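Local coordinates for protein phosphatidylinositide phosphatase SAC2 (Homo sapiens, PDB 4XUU) that removes the 4-phosphate from phosphoinositides, mainly phosphatidylinositol 4-phosphate, in endocytic recycling, and is represented here by its pleckstrin-homology-like hSac2 domain, at residues L51-S56 and E137-T142; N55-V60 and Y73-L78; Y113-R118 and K163-I168. All blocks are in the same frame, centred on the assembly; numbering follows the deposited sequence.

Contact 1 of 3, residues L51-S56 and E137-T142; sequences LLLSNS and EMLQIT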
# COMPACT_ATOMS: atom_id res chain seq x y z
N LEU A 51 9.63 -2.40 20.06
CA LEU A 51 10.49 -2.71 18.93
C LEU A 51 11.32 -1.49 18.55
O LEU A 51 10.76 -0.43 18.24
CB LEU A 51 9.67 -3.20 17.73
CG LEU A 51 10.37 -3.45 16.38
CD1 LEU A 51 11.34 -4.64 16.44
CD2 LEU A 51 9.34 -3.65 15.28
N LEU A 52 12.64 -1.62 18.61
CA LEU A 52 13.53 -0.53 18.23
C LEU A 52 14.35 -0.91 17.01
O LEU A 52 14.73 -2.06 16.83
CB LEU A 52 14.48 -0.16 19.39
CG LEU A 52 13.89 0.14 20.77
CD1 LEU A 52 15.01 0.29 21.81
CD2 LEU A 52 12.99 1.38 20.77
N LEU A 53 14.63 0.08 16.17
CA LEU A 53 15.43 -0.17 14.99
C LEU A 53 16.64 0.76 14.95
O LEU A 53 16.52 1.98 14.96
CB LEU A 53 14.58 -0.03 13.72
CG LEU A 53 15.28 -0.15 12.36
CD1 LEU A 53 15.90 -1.56 12.17
CD2 LEU A 53 14.33 0.20 11.21
N SER A 54 17.83 0.15 14.93
CA SER A 54 19.05 0.90 14.66
C SER A 54 19.50 0.64 13.23
O SER A 54 18.84 -0.10 12.48
CB SER A 54 20.16 0.55 15.65
OG SER A 54 20.88 -0.59 15.23
N ASN A 55 20.62 1.23 12.84
CA ASN A 55 21.18 1.05 11.51
C ASN A 55 21.69 -0.37 11.25
O ASN A 55 21.88 -0.77 10.10
CB ASN A 55 22.30 2.07 11.26
CG ASN A 55 23.54 1.80 12.11
OD1 ASN A 55 24.57 1.38 11.59
ND2 ASN A 55 23.43 2.03 13.41
N SER A 56 21.90 -1.14 12.32
CA SER A 56 22.52 -2.46 12.20
C SER A 56 21.79 -3.57 12.95
O SER A 56 22.11 -4.75 12.78
CB SER A 56 23.96 -2.39 12.67
OG SER A 56 24.01 -2.19 14.07
N GLU A 137 8.38 -2.02 6.11
CA GLU A 137 9.07 -1.24 5.10
C GLU A 137 10.34 -0.56 5.62
O GLU A 137 11.35 -0.55 4.93
CB GLU A 137 8.12 -0.27 4.40
CG GLU A 137 7.41 -0.95 3.23
CD GLU A 137 6.19 -0.21 2.72
OE1 GLU A 137 5.25 -0.90 2.27
OE2 GLU A 137 6.16 1.05 2.74
N MSE A 138 10.30 -0.04 6.85
CA MSE A 138 11.50 0.56 7.42
C MSE A 138 12.58 -0.47 7.76
O MSE A 138 13.76 -0.22 7.59
CB MSE A 138 11.21 1.47 8.61
CG MSE A 138 12.31 2.52 8.77
SE MSE A 138 12.23 3.60 10.37
CE MSE A 138 10.79 4.79 9.81
N LEU A 139 12.15 -1.64 8.24
CA LEU A 139 13.07 -2.74 8.47
C LEU A 139 13.72 -3.19 7.16
O LEU A 139 14.88 -3.61 7.14
CB LEU A 139 12.36 -3.91 9.14
CG LEU A 139 11.95 -3.78 10.61
CD1 LEU A 139 10.92 -4.84 10.95
CD2 LEU A 139 13.14 -3.90 11.55
N GLN A 140 12.96 -3.08 6.07
CA GLN A 140 13.41 -3.55 4.77
C GLN A 140 14.50 -2.66 4.17
O GLN A 140 15.57 -3.16 3.81
CB GLN A 140 12.25 -3.72 3.79
CG GLN A 140 12.65 -4.38 2.48
CD GLN A 140 11.50 -4.48 1.50
OE1 GLN A 140 11.13 -5.58 1.08
NE2 GLN A 140 10.94 -3.35 1.11
N ILE A 141 14.24 -1.36 4.07
CA ILE A 141 15.22 -0.43 3.50
C ILE A 141 16.48 -0.28 4.36
O ILE A 141 17.57 -0.07 3.83
CB ILE A 141 14.64 0.97 3.15
CG1 ILE A 141 13.94 1.61 4.35
CG2 ILE A 141 13.70 0.88 1.95
CD1 ILE A 141 13.91 3.13 4.28
N THR A 142 16.33 -0.38 5.68
CA THR A 142 17.47 -0.33 6.59
C THR A 142 18.41 -1.50 6.29
O THR A 142 19.63 -1.32 6.22
CB THR A 142 17.03 -0.34 8.07
OG1 THR A 142 16.19 0.79 8.31
CG2 THR A 142 18.23 -0.26 9.00
O HOH W 1 21.32 0.25 7.69

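Contact 2 of 3, residues N55-V60 and Y73-L78; sequences NSAYYV and YQRLSL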
# COMPACT_ATOMS: atom_id res chain seq x y z
N ASN A 55 20.62 1.23 12.84
CA ASN A 55 21.18 1.05 11.51
C ASN A 55 21.69 -0.37 11.25
O ASN A 55 21.88 -0.77 10.10
CB ASN A 55 22.30 2.07 11.26
CG ASN A 55 23.54 1.80 12.11
OD1 ASN A 55 24.57 1.38 11.59
ND2 ASN A 55 23.43 2.03 13.41
N SER A 56 21.90 -1.14 12.32
CA SER A 56 22.52 -2.46 12.20
C SER A 56 21.79 -3.57 12.95
O SER A 56 22.11 -4.75 12.78
CB SER A 56 23.96 -2.39 12.67
OG SER A 56 24.01 -2.19 14.07
N ALA A 57 20.81 -3.21 13.78
CA ALA A 57 20.11 -4.17 14.62
C ALA A 57 18.69 -3.73 14.94
O ALA A 57 18.36 -2.55 14.84
CB ALA A 57 20.88 -4.40 15.91
N TYR A 58 17.85 -4.69 15.30
CA TYR A 58 16.56 -4.37 15.88
C TYR A 58 16.47 -4.99 17.27
O TYR A 58 17.15 -5.97 17.57
CB TYR A 58 15.40 -4.80 14.97
CG TYR A 58 15.21 -6.29 14.80
CD1 TYR A 58 16.12 -7.05 14.07
CD2 TYR A 58 14.10 -6.93 15.36
CE1 TYR A 58 15.95 -8.42 13.90
CE2 TYR A 58 13.91 -8.30 15.20
CZ TYR A 58 14.85 -9.04 14.47
OH TYR A 58 14.68 -10.39 14.30
N TYR A 59 15.64 -4.38 18.12
CA TYR A 59 15.55 -4.73 19.53
C TYR A 59 14.11 -5.05 19.88
O TYR A 59 13.20 -4.27 19.56
CB TYR A 59 16.04 -3.57 20.40
CG TYR A 59 17.49 -3.20 20.15
CD1 TYR A 59 17.87 -2.48 19.01
CD2 TYR A 59 18.47 -3.56 21.06
CE1 TYR A 59 19.20 -2.16 18.79
CE2 TYR A 59 19.80 -3.23 20.85
CZ TYR A 59 20.16 -2.53 19.72
OH TYR A 59 21.49 -2.22 19.52
N VAL A 60 13.90 -6.20 20.51
CA VAL A 60 12.56 -6.61 20.93
C VAL A 60 12.51 -6.82 22.44
O VAL A 60 13.26 -7.63 22.99
CB VAL A 60 12.08 -7.89 20.20
CG1 VAL A 60 10.62 -8.15 20.50
CG2 VAL A 60 12.30 -7.78 18.69
N TYR A 73 14.39 -9.59 26.71
CA TYR A 73 15.09 -8.59 25.91
C TYR A 73 16.04 -9.25 24.91
O TYR A 73 16.79 -10.15 25.25
CB TYR A 73 15.86 -7.63 26.82
CG TYR A 73 16.75 -6.64 26.10
CD1 TYR A 73 18.06 -6.98 25.75
CD2 TYR A 73 16.29 -5.37 25.78
CE1 TYR A 73 18.89 -6.08 25.09
CE2 TYR A 73 17.11 -4.45 25.12
CZ TYR A 73 18.40 -4.82 24.78
OH TYR A 73 19.22 -3.92 24.14
N GLN A 74 15.99 -8.78 23.66
CA GLN A 74 16.82 -9.33 22.60
C GLN A 74 17.35 -8.23 21.69
O GLN A 74 16.58 -7.43 21.18
CB GLN A 74 16.02 -10.32 21.74
CG GLN A 74 15.68 -11.66 22.40
CD GLN A 74 14.94 -12.59 21.46
OE1 GLN A 74 14.04 -12.17 20.74
NE2 GLN A 74 15.32 -13.86 21.45
N ARG A 75 18.67 -8.19 21.52
CA ARG A 75 19.25 -7.44 20.41
C ARG A 75 19.50 -8.44 19.31
O ARG A 75 20.09 -9.51 19.54
CB ARG A 75 20.55 -6.75 20.80
CG ARG A 75 21.17 -5.94 19.65
CD ARG A 75 22.56 -5.45 19.99
NE ARG A 75 23.22 -4.84 18.84
CZ ARG A 75 23.89 -5.50 17.90
NH1 ARG A 75 23.99 -6.83 17.95
NH2 ARG A 75 24.45 -4.84 16.90
N LEU A 76 19.05 -8.11 18.11
CA LEU A 76 19.14 -9.02 16.99
C LEU A 76 19.72 -8.28 15.80
O LEU A 76 19.18 -7.25 15.37
CB LEU A 76 17.75 -9.59 16.65
CG LEU A 76 17.07 -10.44 17.73
CD1 LEU A 76 15.55 -10.35 17.65
CD2 LEU A 76 17.54 -11.89 17.65
N SER A 77 20.84 -8.79 15.29
CA SER A 77 21.47 -8.21 14.11
C SER A 77 20.50 -8.29 12.93
O SER A 77 19.73 -9.25 12.83
CB SER A 77 22.76 -8.96 13.78
OG SER A 77 23.37 -8.41 12.62
N LEU A 78 20.54 -7.29 12.06
CA LEU A 78 19.68 -7.26 10.89
C LEU A 78 20.04 -8.34 9.87
O LEU A 78 19.18 -8.78 9.10
CB LEU A 78 19.64 -5.87 10.25
CG LEU A 78 18.80 -4.80 10.96
CD1 LEU A 78 19.13 -3.42 10.40
CD2 LEU A 78 17.31 -5.06 10.85

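Contact 3 of 3, residues Y113-R118 and K163-I168; sequences YFHTLR and KPHEDI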
# COMPACT_ATOMS: atom_id res chain seq x y z
N TYR A 113 12.51 -19.47 14.55
CA TYR A 113 12.31 -18.46 15.58
C TYR A 113 11.59 -17.25 14.99
O TYR A 113 12.01 -16.72 13.95
CB TYR A 113 13.65 -17.99 16.16
CG TYR A 113 14.44 -19.05 16.89
CD1 TYR A 113 14.26 -19.26 18.26
CD2 TYR A 113 15.39 -19.81 16.23
CE1 TYR A 113 15.00 -20.22 18.94
CE2 TYR A 113 16.13 -20.78 16.90
CZ TYR A 113 15.93 -20.98 18.25
OH TYR A 113 16.66 -21.93 18.91
N PHE A 114 10.51 -16.82 15.64
CA PHE A 114 9.77 -15.65 15.17
C PHE A 114 8.99 -14.89 16.24
O PHE A 114 8.51 -15.47 17.21
CB PHE A 114 8.86 -15.98 13.97
CG PHE A 114 7.94 -17.15 14.19
CD1 PHE A 114 6.72 -16.99 14.84
CD2 PHE A 114 8.27 -18.41 13.70
CE1 PHE A 114 5.85 -18.08 15.02
CE2 PHE A 114 7.42 -19.50 13.88
CZ PHE A 114 6.21 -19.34 14.54
N HIS A 115 8.90 -13.58 16.04
CA HIS A 115 8.07 -12.72 16.86
C HIS A 115 6.82 -12.39 16.08
O HIS A 115 6.89 -12.06 14.90
CB HIS A 115 8.81 -11.42 17.18
CG HIS A 115 10.09 -11.62 17.91
ND1 HIS A 115 10.14 -12.03 19.23
CD2 HIS A 115 11.38 -11.47 17.51
CE1 HIS A 115 11.40 -12.12 19.61
NE2 HIS A 115 12.17 -11.78 18.59
N THR A 116 5.67 -12.49 16.73
CA THR A 116 4.40 -12.17 16.08
C THR A 116 3.75 -11.00 16.80
O THR A 116 3.31 -11.13 17.95
CB THR A 116 3.46 -13.38 16.01
OG1 THR A 116 4.20 -14.52 15.54
CG2 THR A 116 2.31 -13.11 15.05
N LEU A 117 3.70 -9.86 16.11
CA LEU A 117 3.33 -8.60 16.74
C LEU A 117 2.17 -7.93 16.02
O LEU A 117 1.95 -8.16 14.83
CB LEU A 117 4.55 -7.67 16.77
CG LEU A 117 5.85 -8.27 17.29
CD1 LEU A 117 7.05 -7.37 17.01
CD2 LEU A 117 5.77 -8.61 18.78
N ARG A 118 1.42 -7.12 16.76
CA ARG A 118 0.37 -6.31 16.16
C ARG A 118 0.34 -4.92 16.79
O ARG A 118 0.98 -4.68 17.82
CB ARG A 118 -1.01 -6.99 16.26
CG ARG A 118 -1.59 -7.09 17.66
CD ARG A 118 -3.09 -7.31 17.60
NE ARG A 118 -3.66 -7.65 18.90
CZ ARG A 118 -4.38 -6.82 19.65
NH1 ARG A 118 -4.63 -5.58 19.24
NH2 ARG A 118 -4.84 -7.23 20.82
N LYS A 163 9.87 -21.38 18.26
CA LYS A 163 10.82 -21.96 19.21
C LYS A 163 11.01 -20.95 20.35
O LYS A 163 10.96 -19.75 20.11
CB LYS A 163 12.17 -22.23 18.54
CG LYS A 163 12.18 -23.37 17.54
CD LYS A 163 13.61 -23.68 17.10
CE LYS A 163 13.67 -24.91 16.21
NZ LYS A 163 13.14 -24.65 14.84
N PRO A 164 11.22 -21.44 21.59
CA PRO A 164 11.36 -20.52 22.72
C PRO A 164 12.44 -19.46 22.49
O PRO A 164 13.55 -19.79 22.05
CB PRO A 164 11.74 -21.45 23.89
CG PRO A 164 12.11 -22.76 23.27
CD PRO A 164 11.30 -22.85 22.02
N HIS A 165 12.11 -18.21 22.76
CA HIS A 165 13.06 -17.11 22.63
C HIS A 165 14.02 -17.10 23.81
O HIS A 165 13.63 -17.38 24.95
CB HIS A 165 12.36 -15.75 22.56
CG HIS A 165 11.30 -15.66 21.50
ND1 HIS A 165 11.59 -15.62 20.16
CD2 HIS A 165 9.95 -15.58 21.60
CE1 HIS A 165 10.47 -15.52 19.47
NE2 HIS A 165 9.46 -15.50 20.32
N GLU A 166 15.27 -16.75 23.54
CA GLU A 166 16.26 -16.60 24.59
C GLU A 166 16.77 -15.17 24.61
O GLU A 166 16.82 -14.51 23.57
CB GLU A 166 17.41 -17.59 24.38
CG GLU A 166 17.07 -19.00 24.81
CD GLU A 166 18.08 -20.03 24.34
OE1 GLU A 166 18.12 -20.31 23.13
OE2 GLU A 166 18.83 -20.56 25.19
N ASP A 167 17.12 -14.68 25.80
CA ASP A 167 17.66 -13.33 25.94
C ASP A 167 19.01 -13.23 25.24
O ASP A 167 19.84 -14.13 25.33
CB ASP A 167 17.79 -12.95 27.42
CG ASP A 167 16.43 -12.70 28.08
OD1 ASP A 167 15.57 -12.06 27.45
OD2 ASP A 167 16.24 -13.14 29.24
N ILE A 168 19.20 -12.13 24.50
CA ILE A 168 20.43 -11.91 23.75
C ILE A 168 20.87 -10.45 23.75
O ILE A 168 20.09 -9.55 23.43
CB ILE A 168 20.39 -12.53 22.31
CG1 ILE A 168 21.45 -11.92 21.41
CG2 ILE A 168 19.03 -12.37 21.69
CD1 ILE A 168 21.59 -12.62 20.06

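Contact 1 of 3, residues L51-S56 and E137-T142
Leu53 on strand 48-54 meets Met138, Leu139 and Thr142 on helix 129-145, the C-terminal helix that packs against the sheet in this pleckstrin-homology-like hSac2 domain. The axes of strand 51-54 and helix 137-142 approach to 9.8 Å at an angle of 25°, so the two segments run in nearly the same direction. Leu53 holds CG anti to its backbone N (chi1 176°), and the two methyls beyond it divide the work. CD1 of Leu53 touches CD2 of Leu139 at 3.7 Å, while CD2 of Leu53 lies 3.9 Å from CG of Met138, a selenomethionine in this crystal, and 3.5 Å from OG1 of Thr142. That hydroxyl donates to Met138 O at 2.7 Å, and Thr142 N reaches the same oxygen from the opposite face of its carbonyl plane, a double grip within the helix. The methyl CG2 of Thr142 rests 3.5 Å from Ser54 O. At the Asn55 end of the contact, one water donates to both Asn55 O and Thr142 O, 2.7 Å from each. Ser54 OG, bonded to Glu24, also accepts from Ser56 N, an ST turn where the strand ends. No direct hydrogen bond spans the segments: side-chain packing centred on Leu53 and one water bridge hold them. The threonine hydroxyl, its proton spent on Met138 O, has a further weak bond with His27, so Leu53 packs on a hydroxyl already engaged.

Contact 2 of 3, residues N55-V60 and Y73-L78
Tyr58 and Leu76 exchange two backbone hydrogen bonds, Tyr58 N to Leu76 O and Leu76 N to Tyr58 O, each 2.9 Å long. Val60 and Gln74 form the next such pair, with Val60 N 3.0 Å from Gln74 O, and at the other end Leu78 N donates to Ser56 O at 3.1 Å. Among the side chains, Arg75 NE makes a weak bond to Tyr59 OH, 3.2 Å long and bent to 132° at the hydrogen. Glu24 is the stronger partner of both groups: it forms a salt bridge with Arg75 NH2 and a hydrogen bond with Tyr59 OH. Arg75 holds CG anti to its backbone N (chi1 -179°), and the chain stays extended from CG to NE, lying side by side with Tyr59; Ala57 CB lies over one face of its guanidinium, toward the rim. These pairs define an antiparallel beta hairpin, strands 57-63 and 70-77, the last turn of the meander through the first four strands of the pleckstrin-homology-like fold. The residues Tyr58, Val60, Leu76 and Gln74 share one face of it, and there Tyr58 and Leu76 also touch strand 99-107. Leu76 CB sits over the Tyr58 ring, 3.9 Å from its centroid, a CH-pi contact, while Leu76 CD1 reaches Tyr58 CZ at 3.5 Å. An alanine in place of Tyr58 would probably open a gap above Leu76 CB and CD1 and beside Leu78 CD2, leaving these aliphatic groups without the ring they pack on. On the other face the hydroxyl of Tyr73 lies at the edge of the Tyr59 ring, 3.2 Å from Tyr59 CD2.

Contact 3 of 3, residues Y113-R118 and K163-I168
Residues Tyr113 to His115 are crossed by an irregular segment, Lys163 to His165, whose backbone comes closest at the CA atoms of Tyr113 and Lys163, 5.3 Å apart, without a hydrogen bond between the two segments. Lys163 crosses the Tyr113 side chain at about a right angle: its CB stands over the ring face, 3.9 Å from the centroid and 27° off the normal, a CH-pi contact, and its CD lies 3.7 Å from Tyr113 CZ. The ammonium, bonded to Ser111 O, is so distant from the ring that any cation-pi attraction is weak. Pro164 O lies in the ring plane, 3.5 Å from Tyr113 CE1. Here the C-terminal tail of the hSac2 domain crosses the beginning of segment 113-118 in the pleckstrin-homology-like sheet nearly at right angles, then leads away. Deeper in, the imidazoles of His115 and His165 form an offset stack, centroids 4.3 Å apart and planes at 16°. Each ring is hydrogen-bonded through ND1, His115 to Tyr62 OH and His165 to Tyr105 OH, which probably limits its rotation. Lys163 O lies above the other face of the His165 ring, and Phe114 O at its edge, 3.0 Å from His165 CE1.

How the contacts relate
From the N terminus, contacts 1 and 2 start almost together, sharing Asn55 and Ser56 in the turn between strands 48-54 and 57-63. Contact 2 closes first, after a short hairpin loop, and so lies wholly within the much longer loop that contact 1 closes at helix 129-145. Contact 3 opens on strand 110-119, before that helix, and closes at 163-168, beyond it: contacts 1 and 3 therefore cross, while contacts 2 and 3 follow in series. Thr142 packs on Leu78, joining contact 1 to contact 2. The tail segment 163-168 continues onto strand 70-77, where Ile168 O bonds to Arg75 N, so hairpin, helix and tail are tied to one sheet.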